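Local atomic coordinates of mandelate racemase/muconate lactonizing enzyme-like protein (PDB entry 3CYJ), a protein that belongs to the mandelate racemase/muconate lactonizing enzyme branch of the enolase superfamily and holds a sodium ion in its barrel domain. Residues A15-P19 / A359-A364; G50-G54 / H322-E326; S57-V62 / V97-A101; W82-Q86 / V102-D106; G139-Y143 / Y318-H322. One frame throughout, in Å; residues are numbered along the deposited sequence.

How the contacts relate
Contacts 2, 3, 4 and 5 are buried, whereas contact 1, about 20 Å from the centre of the chain, is only partly so. Contacts 3 and 4 share helix 97-116 in the N-terminal domain, contact 3 almost wholly apolar, contact 4 apolar with Gln86 and buried Asp106 at its margin. Contacts 2 and 5 share His322 and helix 320-329: one joins the N-terminal sheet to the barrel domain through a stack and a shared carboxylate, the other packs two loop-bearing ends of barrel strands around a phenylalanine. Contact 1, joined to contact 2 by a probable hydrogen bond from Arg324 to Pro19, relies instead on backbone hydrogen bonds between a strand and the end of the modelled chain.

Contact 1 of 5, residues A15-P19 / A359-A364; sequences AYTVP and AGKYAA
Residues 15-19 run extended within strand 8-26 of the N-terminal antiparallel sheet, and 359-364 bring the end of helix 356-362 and the chain's last modelled residues alongside, in a single beta bridge, Tyr16 to Ala363 (CA to CA 4.5 Å). Ala15 O accepts from Ala364 N at 3.0 Å, and the small methyls Ala15 CB and Ala364 CB pack at 3.9 Å. Tyr16, chi1 m, turns the edge of its ring to the helix: CD1 lies 3.3 Å from Ala359 O near the ring plane, CE1 3.9 Å from Ala359 CB; its hydroxyl is hydrogen-bonded to Ser14 OG. Tyr16 CA also makes a CA-H...O contact of 3.2 Å to Tyr362 O, which accepts Thr17 N at 3.0 Å. Val18 (t) sets CG2 over one face of the Tyr362 ring (m), 4.0 Å from CG, and Pro19 CD lies 4.2 Å from Tyr362 CE1. Because both hydrogen bonds use main-chain atoms, the pairing itself is largely independent of side-chain identity, while the tyrosines supply the apolar cover beside it.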
# COMPACT_ATOMS: atom_id res chain seq x y z
N ALA A 15 -42.19 19.73 -16.92
CA ALA A 15 -40.85 20.12 -17.29
C ALA A 15 -40.91 21.43 -18.01
O ALA A 15 -41.90 21.76 -18.67
CB ALA A 15 -40.18 19.05 -18.19
N TYR A 16 -39.84 22.20 -17.88
CA TYR A 16 -39.76 23.53 -18.49
C TYR A 16 -38.38 23.69 -19.04
O TYR A 16 -37.37 23.29 -18.40
CB TYR A 16 -40.06 24.61 -17.46
CG TYR A 16 -41.29 24.27 -16.68
CD1 TYR A 16 -42.57 24.64 -17.14
CD2 TYR A 16 -41.20 23.49 -15.53
CE1 TYR A 16 -43.72 24.28 -16.46
CE2 TYR A 16 -42.31 23.11 -14.85
CZ TYR A 16 -43.59 23.51 -15.30
OH TYR A 16 -44.72 23.12 -14.58
N THR A 17 -38.31 24.29 -20.22
CA THR A 17 -37.06 24.57 -20.88
C THR A 17 -36.96 26.06 -21.04
O THR A 17 -37.88 26.68 -21.57
CB THR A 17 -36.99 23.88 -22.28
OG1 THR A 17 -37.15 22.47 -22.12
CG2 THR A 17 -35.67 24.18 -23.01
N VAL A 18 -35.83 26.64 -20.62
CA VAL A 18 -35.58 28.08 -20.66
C VAL A 18 -34.24 28.40 -21.36
O VAL A 18 -33.15 27.95 -20.93
CB VAL A 18 -35.51 28.66 -19.23
CG1 VAL A 18 -35.30 30.15 -19.27
CG2 VAL A 18 -36.77 28.29 -18.40
N PRO A 19 -34.30 29.19 -22.46
CA PRO A 19 -33.07 29.64 -23.06
C PRO A 19 -32.17 30.34 -22.06
O PRO A 19 -32.64 31.06 -21.22
CB PRO A 19 -33.56 30.65 -24.13
CG PRO A 19 -34.93 30.12 -24.50
CD PRO A 19 -35.49 29.71 -23.16
N ALA A 359 -44.60 29.70 -16.10
CA ALA A 359 -44.55 28.26 -16.29
C ALA A 359 -44.99 27.86 -17.72
O ALA A 359 -44.24 27.22 -18.45
CB ALA A 359 -45.42 27.55 -15.25
N GLY A 360 -46.19 28.28 -18.10
CA GLY A 360 -46.82 27.92 -19.36
C GLY A 360 -46.03 28.40 -20.55
O GLY A 360 -45.95 27.73 -21.59
N LYS A 361 -45.42 29.56 -20.41
CA LYS A 361 -44.61 30.09 -21.47
C LYS A 361 -43.46 29.11 -21.82
O LYS A 361 -43.10 28.96 -22.99
CB LYS A 361 -44.09 31.48 -21.07
CG LYS A 361 -43.10 32.02 -22.09
CD LYS A 361 -42.66 33.47 -21.84
CE LYS A 361 -41.76 33.94 -23.01
NZ LYS A 361 -41.44 35.41 -22.95
N TYR A 362 -42.91 28.42 -20.81
CA TYR A 362 -41.70 27.59 -20.99
C TYR A 362 -41.95 26.11 -20.83
O TYR A 362 -41.01 25.33 -20.81
CB TYR A 362 -40.62 27.98 -19.99
CG TYR A 362 -40.21 29.40 -20.11
CD1 TYR A 362 -39.44 29.82 -21.18
CD2 TYR A 362 -40.59 30.35 -19.15
CE1 TYR A 362 -39.04 31.13 -21.32
CE2 TYR A 362 -40.20 31.69 -19.27
CZ TYR A 362 -39.43 32.06 -20.36
OH TYR A 362 -39.02 33.36 -20.54
N ALA A 363 -43.21 25.72 -20.72
CA ALA A 363 -43.58 24.33 -20.77
C ALA A 363 -42.81 23.60 -21.89
O ALA A 363 -42.67 24.11 -22.99
CB ALA A 363 -45.05 24.19 -20.96
N ALA A 364 -42.27 22.42 -21.58
CA ALA A 364 -41.40 21.67 -22.53
C ALA A 364 -42.13 21.14 -23.77
O ALA A 364 -43.03 20.29 -23.67
CB ALA A 364 -40.69 20.52 -21.80

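Contact 2 of 5, residues G50-G54 / H322-E326; sequences GYTYG and HARVE
Strand 50-53, fully extended at an outer position of the N-terminal sheet, faces helix 322-326 with its axis 11.6 Å away and the two directions at 137°. That gap is wide enough for large side chains alone to bridge it: the nearest CA pairs are Tyr53 to His322 at 8.6 Å and Tyr51 to Glu326 at 10.3 Å. Stacking comes first. Tyr53 (chi1 m) and His322 (m) lie face to face, ring centroids 3.8 Å apart and planes at 11°, with Tyr53 CD2 3.4 Å from His322 CE1; His322 ND1 is held by the backbone nitrogen of Ala299. The arrangement is a domain interface of the enolase-superfamily fold, where the N-terminal alpha+beta domain lies against the barrel, here on the helix following strand 313-319. Hydrogen bonding centres on one carboxylate oxygen: Tyr53 OH donates to Glu326 OE2 at 2.5 Å, and Tyr51 OH, from a p rotamer two residues back on the same side of the strand, adds a weak bond to Glu326 OE2 at 2.7 Å. A buried acid suits this place because Glu326 OE1 has its own donor, the backbone nitrogen of Ala301. Apolar packing is slight: Val325 CG1 sits 3.9 Å from Tyr53 CE1, near the plane of the tyrosine ring, and Val325 also touches Met36 of the neighbouring strand.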
# COMPACT_ATOMS: atom_id res chain seq x y z
N GLY A 50 -40.33 19.74 -5.58
CA GLY A 50 -38.92 19.46 -5.76
C GLY A 50 -38.63 19.51 -7.24
O GLY A 50 -39.57 19.35 -8.05
N TYR A 51 -37.37 19.75 -7.63
CA TYR A 51 -37.04 19.76 -9.04
C TYR A 51 -35.63 19.23 -9.30
O TYR A 51 -34.85 19.04 -8.36
CB TYR A 51 -37.17 21.17 -9.62
CG TYR A 51 -36.30 22.20 -8.89
CD1 TYR A 51 -35.04 22.47 -9.34
CD2 TYR A 51 -36.77 22.91 -7.74
CE1 TYR A 51 -34.23 23.38 -8.72
CE2 TYR A 51 -35.94 23.85 -7.08
CZ TYR A 51 -34.65 24.07 -7.60
OH TYR A 51 -33.76 24.98 -7.06
N THR A 52 -35.30 18.99 -10.57
CA THR A 52 -33.92 18.69 -10.93
C THR A 52 -33.70 19.37 -12.25
O THR A 52 -34.66 19.86 -12.86
CB THR A 52 -33.66 17.13 -10.98
OG1 THR A 52 -32.25 16.87 -11.06
CG2 THR A 52 -34.44 16.44 -12.15
N TYR A 53 -32.45 19.48 -12.69
CA TYR A 53 -32.13 20.01 -14.02
C TYR A 53 -31.52 18.85 -14.83
O TYR A 53 -30.61 18.17 -14.34
CB TYR A 53 -31.13 21.15 -13.94
CG TYR A 53 -31.68 22.35 -13.20
CD1 TYR A 53 -32.55 23.24 -13.84
CD2 TYR A 53 -31.36 22.58 -11.87
CE1 TYR A 53 -33.07 24.33 -13.19
CE2 TYR A 53 -31.88 23.69 -11.19
CZ TYR A 53 -32.73 24.56 -11.88
OH TYR A 53 -33.26 25.68 -11.28
N GLY A 54 -32.01 18.61 -16.03
CA GLY A 54 -31.52 17.46 -16.77
C GLY A 54 -32.37 17.25 -18.00
O GLY A 54 -32.97 18.20 -18.48
N HIS A 322 -29.12 28.74 -13.07
CA HIS A 322 -30.12 28.20 -12.19
C HIS A 322 -30.78 29.25 -11.38
O HIS A 322 -32.01 29.22 -11.24
CB HIS A 322 -29.53 27.12 -11.29
CG HIS A 322 -29.12 25.91 -12.03
ND1 HIS A 322 -28.48 24.84 -11.44
CD2 HIS A 322 -29.25 25.60 -13.35
CE1 HIS A 322 -28.25 23.92 -12.36
NE2 HIS A 322 -28.70 24.35 -13.52
N ALA A 323 -29.98 30.13 -10.78
CA ALA A 323 -30.51 31.31 -10.12
C ALA A 323 -31.55 32.01 -11.05
O ALA A 323 -32.70 32.25 -10.67
CB ALA A 323 -29.38 32.27 -9.77
N ARG A 324 -31.14 32.28 -12.27
CA ARG A 324 -32.01 32.95 -13.25
C ARG A 324 -33.30 32.16 -13.55
O ARG A 324 -34.38 32.70 -13.48
CB ARG A 324 -31.22 33.22 -14.53
CG ARG A 324 -32.03 33.77 -15.71
CD ARG A 324 -31.05 34.02 -16.90
NE ARG A 324 -31.75 34.58 -18.04
CZ ARG A 324 -32.32 33.86 -19.00
NH1 ARG A 324 -32.23 32.54 -18.99
NH2 ARG A 324 -32.99 34.48 -19.97
N VAL A 325 -33.19 30.88 -13.86
CA VAL A 325 -34.38 30.03 -14.08
C VAL A 325 -35.28 29.96 -12.83
O VAL A 325 -36.49 29.87 -12.95
CB VAL A 325 -33.94 28.60 -14.54
CG1 VAL A 325 -35.05 27.52 -14.33
CG2 VAL A 325 -33.46 28.62 -15.98
N GLU A 326 -34.68 29.93 -11.64
CA GLU A 326 -35.46 29.85 -10.42
C GLU A 326 -36.26 31.16 -10.16
O GLU A 326 -37.41 31.08 -9.78
CB GLU A 326 -34.59 29.39 -9.23
CG GLU A 326 -34.27 27.89 -9.27
CD GLU A 326 -32.89 27.47 -8.66
OE1 GLU A 326 -32.31 28.22 -7.85
OE2 GLU A 326 -32.41 26.35 -8.98

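Contact 3 of 5, residues S57-V62 / V97-A101; sequences SVGRFV and VGAMA
This is a buried, apolar helix-helix crossing in the N-terminal domain, between the first turns of helix 57-70 and of helix 97-116. The short axes pass 8.7 Å apart at a signed angle of -68°, and the nearest CA atoms are those of Val58 and Ala101, 5.6 Å apart. Such nearness depends on small residues. Ala101 points its methyl at the partner helix, where CB meets Phe61 CD2 at 3.7 Å, Val62 CG2 at 3.6 Å and Val58 CG1 at 4.0 Å. Gly98 presents bare backbone to the Phe61 ring (chi1 t): its CA lies 3.7 Å from the ring centroid, 15° off the normal, a CH-pi contact, and a beta carbon there would fall only 3.2 Å from Phe61 CZ. Valines fill the remainder: Val97 CG1 packs 4.1 Å from both Val58 CG2 and Phe61 CB, while Val58 CG2 also reaches Met100 CB at 4.1 Å. A second subunit lies close by, with its Ser57 against Phe61 and its Ala92 against Met100. With no hydrogen bond between the helices, cohesion comes from close van der Waals fit and exclusion of water, so shape at Gly98 and Ala101 matters more than polarity.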
# COMPACT_ATOMS: atom_id res chain seq x y z
N SER A 57 -36.40 13.42 -20.32
CA SER A 57 -36.67 12.00 -20.03
C SER A 57 -36.73 11.72 -18.53
O SER A 57 -37.33 10.72 -18.14
CB SER A 57 -35.66 11.08 -20.74
OG SER A 57 -34.34 11.39 -20.38
N VAL A 58 -36.16 12.59 -17.70
CA VAL A 58 -36.25 12.47 -16.23
C VAL A 58 -37.73 12.40 -15.75
O VAL A 58 -38.10 11.55 -14.91
CB VAL A 58 -35.48 13.64 -15.51
CG1 VAL A 58 -35.77 13.69 -14.00
CG2 VAL A 58 -33.97 13.54 -15.77
N GLY A 59 -38.58 13.25 -16.34
CA GLY A 59 -40.03 13.24 -16.04
C GLY A 59 -40.74 11.94 -16.33
O GLY A 59 -41.52 11.43 -15.52
N ARG A 60 -40.44 11.35 -17.48
CA ARG A 60 -40.95 10.01 -17.79
C ARG A 60 -40.49 8.90 -16.79
O ARG A 60 -41.28 8.01 -16.38
CB ARG A 60 -40.57 9.65 -19.26
CG ARG A 60 -41.30 8.39 -19.75
CD ARG A 60 -42.87 8.65 -19.76
NE ARG A 60 -43.64 7.42 -19.66
CZ ARG A 60 -44.01 6.67 -20.71
NH1 ARG A 60 -43.65 7.02 -21.96
NH2 ARG A 60 -44.74 5.57 -20.50
N PHE A 61 -39.20 8.96 -16.38
CA PHE A 61 -38.69 8.07 -15.35
C PHE A 61 -39.48 8.18 -14.03
O PHE A 61 -39.83 7.19 -13.41
CB PHE A 61 -37.19 8.33 -15.07
CG PHE A 61 -36.49 7.20 -14.32
CD1 PHE A 61 -35.72 6.26 -14.99
CD2 PHE A 61 -36.61 7.09 -12.91
CE1 PHE A 61 -35.07 5.19 -14.27
CE2 PHE A 61 -35.97 6.07 -12.20
CZ PHE A 61 -35.20 5.11 -12.89
N VAL A 62 -39.72 9.41 -13.57
CA VAL A 62 -40.60 9.64 -12.38
C VAL A 62 -41.98 8.99 -12.55
O VAL A 62 -42.45 8.24 -11.68
CB VAL A 62 -40.79 11.15 -12.07
CG1 VAL A 62 -41.81 11.38 -10.93
CG2 VAL A 62 -39.42 11.82 -11.79
N VAL A 97 -29.87 9.74 -15.01
CA VAL A 97 -31.28 10.13 -15.12
C VAL A 97 -32.12 9.64 -13.91
O VAL A 97 -32.89 10.43 -13.36
CB VAL A 97 -31.92 9.55 -16.42
CG1 VAL A 97 -33.48 9.52 -16.31
CG2 VAL A 97 -31.43 10.30 -17.62
N GLY A 98 -31.97 8.35 -13.53
CA GLY A 98 -32.69 7.74 -12.42
C GLY A 98 -32.42 8.45 -11.09
O GLY A 98 -33.34 8.60 -10.24
N ALA A 99 -31.17 8.90 -10.90
CA ALA A 99 -30.79 9.53 -9.65
C ALA A 99 -31.36 10.93 -9.60
O ALA A 99 -31.75 11.43 -8.53
CB ALA A 99 -29.24 9.60 -9.53
N MET A 100 -31.34 11.59 -10.75
CA MET A 100 -31.91 12.92 -10.90
C MET A 100 -33.43 12.87 -10.56
O MET A 100 -33.95 13.77 -9.88
CB MET A 100 -31.69 13.42 -12.32
CG MET A 100 -30.29 13.91 -12.51
SD MET A 100 -29.84 14.67 -14.06
CE MET A 100 -29.05 13.27 -14.70
N ALA A 101 -34.10 11.80 -11.00
CA ALA A 101 -35.52 11.61 -10.75
C ALA A 101 -35.78 11.37 -9.26
O ALA A 101 -36.66 12.03 -8.66
CB ALA A 101 -36.10 10.47 -11.60

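Contact 4 of 5, residues W82-Q86 / V102-D106; sequences WARMQ and VSAVD
Met85 reaches across from helix 78-88 to overlap Val105, its SD 3.7 Å from Val105 CG1, in an antiparallel pair of helices within the N-terminal domain of this enolase-superfamily fold. The partner is helix 97-116; the axes of 82-86 and 102-106 lie 10.8 Å apart with their directions at 161°, and the register sets Trp82 CA 6.5 Å from Asp106 CA and Met85 CA 7.0 Å from Val102 CA. Both segments are regular alpha helix, closed internally by Gln86 N to Trp82 O at 2.9 Å and Asp106 N to Val102 O at 2.8 Å. The spacing suits a long, flexible methionine (m, t, m), which spans the gap where a short side chain would not, and Leu66 and Val69 of helix 57-70 pack against it too. Val102, rotamer t, points toward the partner helix and is the residue most covered: its CG2 is 4.2 Å from Met85 CB, and its CG1 is 3.7 Å from Trp82 CD1 and likewise 3.7 Å from Gln86 NE2. No hydrogen bond joins the helices. The buried carboxylate of Asp106 is instead satisfied by Thr278, with a weak bond from the backbone of Ile277, while the Trp82 indole nitrogen gives a weak bond to Gly275. Alongside that indole, with chi1 t, the carbon Trp82 CD1 lies 3.5 Å from Asp106 OD1.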
# COMPACT_ATOMS: atom_id res chain seq x y z
N TRP A 82 -37.50 7.03 -0.12
CA TRP A 82 -36.24 7.07 -0.83
C TRP A 82 -35.64 5.68 -0.92
O TRP A 82 -35.22 5.26 -2.00
CB TRP A 82 -35.31 8.03 -0.12
CG TRP A 82 -34.00 8.36 -0.75
CD1 TRP A 82 -33.71 9.43 -1.59
CD2 TRP A 82 -32.74 7.71 -0.50
NE1 TRP A 82 -32.38 9.46 -1.88
CE2 TRP A 82 -31.75 8.42 -1.21
CE3 TRP A 82 -32.35 6.60 0.27
CZ2 TRP A 82 -30.38 8.07 -1.16
CZ3 TRP A 82 -31.01 6.24 0.31
CH2 TRP A 82 -30.04 6.97 -0.41
N ALA A 83 -35.65 4.96 0.20
CA ALA A 83 -35.05 3.62 0.24
C ALA A 83 -35.80 2.67 -0.68
O ALA A 83 -35.18 1.89 -1.41
CB ALA A 83 -35.04 3.10 1.65
N ARG A 84 -37.11 2.70 -0.59
CA ARG A 84 -37.97 1.90 -1.46
C ARG A 84 -37.76 2.33 -2.95
O ARG A 84 -37.74 1.48 -3.85
CB ARG A 84 -39.46 1.99 -1.02
CG ARG A 84 -39.74 1.32 0.34
CD ARG A 84 -41.12 1.70 0.92
NE ARG A 84 -42.15 1.63 -0.11
CZ ARG A 84 -42.95 2.64 -0.43
NH1 ARG A 84 -42.88 3.76 0.31
NH2 ARG A 84 -43.87 2.52 -1.42
N MET A 85 -37.56 3.63 -3.20
CA MET A 85 -37.32 4.08 -4.58
C MET A 85 -36.00 3.51 -5.16
O MET A 85 -35.98 2.97 -6.28
CB MET A 85 -37.35 5.60 -4.70
CG MET A 85 -38.78 6.28 -4.63
SD MET A 85 -38.88 8.02 -5.11
CE MET A 85 -38.15 8.87 -3.67
N GLN A 86 -34.90 3.63 -4.40
CA GLN A 86 -33.60 3.10 -4.76
C GLN A 86 -33.66 1.56 -5.02
O GLN A 86 -33.07 1.08 -5.98
CB GLN A 86 -32.57 3.40 -3.66
CG GLN A 86 -32.36 4.85 -3.33
CD GLN A 86 -31.65 5.64 -4.40
OE1 GLN A 86 -31.35 5.16 -5.53
NE2 GLN A 86 -31.38 6.90 -4.07
N VAL A 102 -35.08 10.38 -8.68
CA VAL A 102 -35.18 10.17 -7.23
C VAL A 102 -34.98 11.49 -6.44
O VAL A 102 -35.70 11.79 -5.49
CB VAL A 102 -34.20 9.08 -6.71
CG1 VAL A 102 -34.16 9.10 -5.21
CG2 VAL A 102 -34.64 7.66 -7.17
N SER A 103 -34.00 12.28 -6.84
CA SER A 103 -33.67 13.52 -6.14
C SER A 103 -34.84 14.51 -6.14
O SER A 103 -35.22 15.06 -5.10
CB SER A 103 -32.46 14.18 -6.82
OG SER A 103 -31.32 13.36 -6.65
N ALA A 104 -35.40 14.75 -7.33
CA ALA A 104 -36.53 15.66 -7.50
C ALA A 104 -37.69 15.19 -6.63
O ALA A 104 -38.29 16.00 -5.94
CB ALA A 104 -36.97 15.68 -8.98
N VAL A 105 -38.00 13.90 -6.67
CA VAL A 105 -39.07 13.35 -5.86
C VAL A 105 -38.80 13.48 -4.33
O VAL A 105 -39.67 13.87 -3.56
CB VAL A 105 -39.34 11.91 -6.20
CG1 VAL A 105 -40.42 11.36 -5.27
CG2 VAL A 105 -39.83 11.79 -7.62
N ASP A 106 -37.56 13.19 -3.91
CA ASP A 106 -37.18 13.31 -2.52
C ASP A 106 -37.31 14.75 -1.97
O ASP A 106 -37.66 14.95 -0.83
CB ASP A 106 -35.76 12.81 -2.35
CG ASP A 106 -35.30 12.86 -0.88
OD1 ASP A 106 -35.62 11.93 -0.09
OD2 ASP A 106 -34.57 13.81 -0.55

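Contact 5 of 5, residues G139-Y143 / Y318-H322; sequences GFTSY and YFHDH
Phe140 has the largest share of the surface buried here, followed by His320 and Phe319, and the three meet where two neighbouring parallel strands of the enolase-superfamily barrel give way to what follows them. Residues 139-143 form the loop between strand 132-137 and helix 145-157; residues 318-322 are the end of strand 313-319 and the start of helix 320-329, with Phe319 at the N-cap position. Gly139 takes positive phi (68°), readily adopted by glycine, and Phe140 to Tyr143 form a type I beta turn closed by Tyr143 N to Phe140 O at 3.1 Å. From the turn Phe140 directs its CA-to-CB bond toward the other segment, and with chi1 m its ring reaches Phe319 and His320. The ring meets its partners along its edge: CZ is 3.9 Å from Phe319 CE1, and CE2 is 4.0 Å from His320 CD2. The side chain of Phe319 (t) is about 8 Å from the sodium ion and about 4 Å from a glycerol. His320, also t, faces both Phe140 and Tyr143 with CD2, 4.1 Å from Tyr143 OH; a histidine suits this spot because its CD2 edge can pack against Phe140 while NE2 is hydrogen-bonded to Asp21 OD1 of strand 8-26. Asp321, in the first turn of the helix, is hydrogen-bonded through OD2 to Trp31 NE1. Its other oxygen, Asp321 OD1, lies 3.5 Å from Phe140 CZ.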
# COMPACT_ATOMS: atom_id res chain seq x y z
N GLY A 139 -19.14 32.93 -15.77
CA GLY A 139 -17.81 33.18 -16.36
C GLY A 139 -17.51 32.18 -17.46
O GLY A 139 -16.36 31.71 -17.60
N PHE A 140 -18.56 31.87 -18.23
CA PHE A 140 -18.47 30.88 -19.30
C PHE A 140 -17.41 31.24 -20.32
O PHE A 140 -17.08 32.45 -20.51
CB PHE A 140 -19.84 30.65 -19.94
CG PHE A 140 -20.89 30.37 -18.93
CD1 PHE A 140 -20.98 29.10 -18.34
CD2 PHE A 140 -21.72 31.39 -18.47
CE1 PHE A 140 -21.93 28.87 -17.33
CE2 PHE A 140 -22.68 31.17 -17.47
CZ PHE A 140 -22.80 29.91 -16.90
N THR A 141 -16.86 30.20 -20.94
CA THR A 141 -15.80 30.34 -21.91
C THR A 141 -16.24 31.04 -23.19
O THR A 141 -15.40 31.57 -23.95
CB THR A 141 -15.08 28.98 -22.19
OG1 THR A 141 -16.07 27.95 -22.31
CG2 THR A 141 -14.09 28.64 -21.05
N SER A 142 -17.55 31.07 -23.42
CA SER A 142 -18.10 31.82 -24.55
C SER A 142 -18.15 33.35 -24.32
O SER A 142 -18.31 34.10 -25.28
CB SER A 142 -19.52 31.35 -24.85
OG SER A 142 -20.29 31.56 -23.69
N TYR A 143 -18.11 33.81 -23.07
CA TYR A 143 -18.20 35.25 -22.80
C TYR A 143 -17.02 36.04 -23.37
O TYR A 143 -15.84 35.72 -23.09
CB TYR A 143 -18.22 35.52 -21.30
CG TYR A 143 -19.53 35.28 -20.62
CD1 TYR A 143 -20.61 34.75 -21.31
CD2 TYR A 143 -19.68 35.54 -19.27
CE1 TYR A 143 -21.84 34.52 -20.65
CE2 TYR A 143 -20.88 35.33 -18.63
CZ TYR A 143 -21.95 34.81 -19.31
OH TYR A 143 -23.14 34.59 -18.61
N TYR A 318 -23.82 29.62 -6.31
CA TYR A 318 -24.91 30.45 -6.82
C TYR A 318 -24.82 30.45 -8.32
O TYR A 318 -24.23 31.36 -8.92
CB TYR A 318 -24.78 31.90 -6.28
CG TYR A 318 -25.96 32.74 -6.57
CD1 TYR A 318 -27.18 32.54 -5.88
CD2 TYR A 318 -25.91 33.71 -7.57
CE1 TYR A 318 -28.32 33.31 -6.18
CE2 TYR A 318 -27.03 34.47 -7.89
CZ TYR A 318 -28.23 34.27 -7.18
OH TYR A 318 -29.34 35.04 -7.51
N PHE A 319 -25.34 29.39 -8.94
CA PHE A 319 -25.08 29.15 -10.37
C PHE A 319 -25.96 30.01 -11.26
O PHE A 319 -27.19 29.98 -11.14
CB PHE A 319 -25.27 27.67 -10.71
CG PHE A 319 -24.86 27.33 -12.14
CD1 PHE A 319 -23.60 27.72 -12.62
CD2 PHE A 319 -25.70 26.65 -12.97
CE1 PHE A 319 -23.19 27.43 -13.91
CE2 PHE A 319 -25.30 26.32 -14.30
CZ PHE A 319 -24.04 26.72 -14.76
N HIS A 320 -25.34 30.79 -12.13
CA HIS A 320 -26.07 31.72 -12.99
C HIS A 320 -27.29 31.10 -13.64
O HIS A 320 -28.41 31.50 -13.36
CB HIS A 320 -25.15 32.33 -14.07
CG HIS A 320 -25.89 33.12 -15.11
ND1 HIS A 320 -26.52 34.33 -14.84
CD2 HIS A 320 -26.10 32.88 -16.43
CE1 HIS A 320 -27.11 34.77 -15.93
NE2 HIS A 320 -26.85 33.92 -16.92
N ASP A 321 -27.11 30.09 -14.50
CA ASP A 321 -28.27 29.49 -15.20
C ASP A 321 -29.44 29.24 -14.27
O ASP A 321 -30.60 29.49 -14.62
CB ASP A 321 -27.92 28.18 -15.87
CG ASP A 321 -26.86 28.31 -16.95
OD1 ASP A 321 -26.23 29.37 -17.08
OD2 ASP A 321 -26.62 27.34 -17.70
N HIS A 322 -29.12 28.74 -13.07
CA HIS A 322 -30.12 28.20 -12.19
C HIS A 322 -30.78 29.25 -11.38
O HIS A 322 -32.01 29.22 -11.24
CB HIS A 322 -29.53 27.12 -11.29
CG HIS A 322 -29.12 25.91 -12.03
ND1 HIS A 322 -28.48 24.84 -11.44
CD2 HIS A 322 -29.25 25.60 -13.35
CE1 HIS A 322 -28.25 23.92 -12.36
NE2 HIS A 322 -28.70 24.35 -13.52